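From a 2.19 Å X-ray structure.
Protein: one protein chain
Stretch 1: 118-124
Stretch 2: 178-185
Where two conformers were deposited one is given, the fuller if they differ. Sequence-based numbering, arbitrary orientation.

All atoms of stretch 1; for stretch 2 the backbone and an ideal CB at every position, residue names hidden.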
# COMPACT_ATOMS: atom_id res chain seq x y z
N ILE A 118 -23.15 26.90 16.46
CA ILE A 118 -22.07 27.15 17.43
C ILE A 118 -22.66 27.29 18.83
O ILE A 118 -23.61 28.04 19.04
CB ILE A 118 -21.28 28.43 17.12
CG1 ILE A 118 -20.76 28.43 15.68
CG2 ILE A 118 -20.14 28.58 18.10
CD1 ILE A 118 -20.36 29.84 15.15
N MSE A 119 -22.08 26.57 19.78
CA MSE A 119 -22.50 26.65 21.21
C MSE A 119 -21.25 26.76 22.10
O MSE A 119 -20.14 26.49 21.64
CB MSE A 119 -23.32 25.41 21.63
CG MSE A 119 -24.74 25.43 21.16
SE MSE A 119 -25.85 24.25 22.18
CE MSE A 119 -27.48 24.48 21.17
N THR A 120 -21.44 27.15 23.35
CA THR A 120 -20.29 27.41 24.24
C THR A 120 -20.55 26.84 25.62
O THR A 120 -21.71 26.70 26.01
CB THR A 120 -19.99 28.93 24.29
OG1 THR A 120 -19.01 29.22 23.29
CG2 THR A 120 -19.51 29.45 25.69
N GLY A 121 -19.47 26.53 26.34
CA GLY A 121 -19.57 25.97 27.70
C GLY A 121 -18.32 25.98 28.56
O GLY A 121 -17.29 26.54 28.19
N GLU A 122 -18.43 25.35 29.72
CA GLU A 122 -17.36 25.27 30.73
C GLU A 122 -17.20 23.80 31.07
O GLU A 122 -18.18 23.12 31.35
CB GLU A 122 -17.72 26.07 32.00
CG GLU A 122 -16.82 25.80 33.25
CD GLU A 122 -15.92 26.98 33.64
OE1 GLU A 122 -16.43 27.95 34.25
OE2 GLU A 122 -14.71 26.93 33.36
N LEU A 123 -15.96 23.29 31.05
CA LEU A 123 -15.67 21.89 31.39
C LEU A 123 -14.27 21.72 31.91
O LEU A 123 -13.30 22.12 31.25
CB LEU A 123 -15.77 20.97 30.18
CG LEU A 123 -17.01 20.14 29.92
CD1 LEU A 123 -16.67 19.20 28.79
CD2 LEU A 123 -17.50 19.39 31.16
N PHE A 124 -14.14 21.06 33.05
CA PHE A 124 -12.86 20.60 33.54
C PHE A 124 -11.76 21.68 33.54
O PHE A 124 -10.58 21.34 33.36
CB PHE A 124 -12.34 19.43 32.68
CG PHE A 124 -13.33 18.32 32.47
CD1 PHE A 124 -14.14 17.88 33.50
CD2 PHE A 124 -13.38 17.67 31.25
CE1 PHE A 124 -15.04 16.84 33.29
CE2 PHE A 124 -14.25 16.64 31.04
CZ PHE A 124 -15.09 16.22 32.06
N UNK A 178 -22.42 16.55 23.25
CA UNK A 178 -23.57 16.21 24.10
C UNK A 178 -23.65 17.04 25.39
O UNK A 178 -24.72 17.59 25.75
CB UNK A 178 -23.51 14.72 24.46
N UNK A 179 -22.53 17.08 26.11
CA UNK A 179 -22.43 17.78 27.37
C UNK A 179 -22.59 19.28 27.21
O UNK A 179 -23.27 19.89 28.03
CB UNK A 179 -21.09 17.47 28.04
N UNK A 180 -21.98 19.88 26.19
CA UNK A 180 -22.10 21.34 26.00
C UNK A 180 -23.54 21.73 25.64
O UNK A 180 -24.05 22.69 26.20
CB UNK A 180 -21.14 21.82 24.91
N UNK A 181 -24.19 20.96 24.76
CA UNK A 181 -25.64 21.13 24.49
C UNK A 181 -26.42 21.02 25.81
O UNK A 181 -27.36 21.79 26.08
CB UNK A 181 -26.14 20.09 23.49
N UNK A 182 -26.02 20.08 26.66
CA UNK A 182 -26.72 19.90 27.90
C UNK A 182 -26.58 21.13 28.78
O UNK A 182 -27.49 21.43 29.49
CB UNK A 182 -26.21 18.66 28.63
N UNK A 183 -25.46 21.84 28.73
CA UNK A 183 -25.29 23.04 29.56
C UNK A 183 -26.05 24.27 29.01
O UNK A 183 -26.27 25.23 29.73
CB UNK A 183 -23.80 23.37 29.68
N UNK A 184 -26.42 24.23 27.73
CA UNK A 184 -27.21 25.29 27.10
C UNK A 184 -28.69 24.96 27.12
O UNK A 184 -29.50 25.82 27.34
CB UNK A 184 -26.75 25.52 25.66
N UNK A 185 -29.02 23.70 26.87
CA UNK A 185 -30.41 23.26 26.69
C UNK A 185 -31.07 22.58 27.88
O UNK A 185 -32.28 22.62 27.97
CB UNK A 185 -30.47 22.30 25.50

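Stretch 2 is a helix that crosses the strand of stretch 1 nearly at right angles. Position 178 has nothing of the strand within 5.5 Å of its ideal CB, so stretch 1 sets no preference there; the residue is Gln178, whose NE2 is hydrogen-bonded elsewhere in the structure.

At position 179 CA-to-CB points toward the strand, and the ideal CB lies 4.8 Å from Leu123 CD1. An aliphatic residue would suit, as would a longer polar one whose methylenes cover the leucine. Glu179 is of the second kind: its CG packs 3.9 Å from Leu123 CD2, while its carboxylate forms a salt bridge with position 182.

Position 180 also points toward the strand, where the CA atoms of the two stretches come nearest, the CA of 180 lying 5.5 Å from Gly121 CA. The glycine leaves room for a medium-sized aliphatic side chain. Ile180 fills it, with CD1 3.8 Å from Gly121 CA and CG2 4.3 Å from Met119 CB. A CB on Gly121 would lie only 2.5 Å from this CD1.

Position 181 points away, yet its ideal CB is 4.4 Å from Met119 SE, which favours a compact apolar residue. In Val181, CG2 lies 4.0 Å from Met119 SE. Position 182 points sideways and has no strand atom near its ideal CB, so many residues would be tolerated; the deposited Arg182 forms the salt bridge, Arg182 NE to Glu179 OE1 at 2.8 Å.

Position 183 faces the backbone of the strand, its ideal CB 5.3 Å from Gly121 CA. The backbone N and O of Glu122, within about 6 Å of the ideal CB, offer a donor and an acceptor together, a pattern that a side-chain amide can match; the distance favours glutamine over the shorter asparagine. Gln183 answers both groups: Glu122 N donates to OE1 at 3.1 Å, and NE2 donates to Glu122 O at 2.8 Å. NE2 also donates to Glu179 OE2 at 2.8 Å.

At position 184 the ideal CB is 3.8 Å from Met119 SE and 5.2 Å from Thr120 O. A small apolar residue could cover the selenium, but a short donor could also reach the carbonyl. Asn184 donates from ND2 to Thr120 O at 3.2 Å and to Ile180 O at 2.9 Å, while a water bridges its OD1 to Thr120 N.

Position 185 points sideways, with no strand atom within 5.5 Å of its ideal CB, so stretch 1 would accept many side chains; Thr185 has its OG1 hydrogen-bonded elsewhere in the structure.

Stretch 2 178-185: QEIVRQNT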
# COMPACT_ATOMS: atom_id res chain seq x y z
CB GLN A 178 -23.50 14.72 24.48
CG GLN A 178 -24.75 14.15 25.22
CD GLN A 178 -24.63 12.65 25.51
OE1 GLN A 178 -23.72 12.21 26.22
NE2 GLN A 178 -25.56 11.85 24.96
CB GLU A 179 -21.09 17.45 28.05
CG GLU A 179 -20.67 18.32 29.25
CD GLU A 179 -21.70 18.38 30.38
OE1 GLU A 179 -22.61 17.51 30.47
OE2 GLU A 179 -21.58 19.32 31.21
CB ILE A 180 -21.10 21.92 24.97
CG1 ILE A 180 -19.65 21.65 25.42
CG2 ILE A 180 -21.25 23.42 24.80
CD1 ILE A 180 -19.23 22.36 26.69
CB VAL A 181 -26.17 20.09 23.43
CG1 VAL A 181 -27.68 20.12 23.28
CG2 VAL A 181 -25.48 20.26 22.01
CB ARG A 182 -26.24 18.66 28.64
CG ARG A 182 -27.16 18.26 29.81
CD ARG A 182 -26.50 17.25 30.76
NE ARG A 182 -25.29 17.82 31.33
CZ ARG A 182 -25.26 18.73 32.29
NH1 ARG A 182 -26.37 19.18 32.85
NH2 ARG A 182 -24.10 19.19 32.72
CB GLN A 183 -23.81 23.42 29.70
CG GLN A 183 -22.91 22.36 30.30
CD GLN A 183 -21.46 22.79 30.34
OE1 GLN A 183 -21.15 23.94 30.05
NE2 GLN A 183 -20.58 21.88 30.70
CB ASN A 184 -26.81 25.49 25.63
CG ASN A 184 -25.45 26.15 25.46
OD1 ASN A 184 -25.30 27.37 25.63
ND2 ASN A 184 -24.46 25.37 25.09
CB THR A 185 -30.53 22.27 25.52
OG1 THR A 185 -30.44 23.00 24.30
CG2 THR A 185 -31.89 21.54 25.53
O HOH W 1 -23.51 28.70 23.89
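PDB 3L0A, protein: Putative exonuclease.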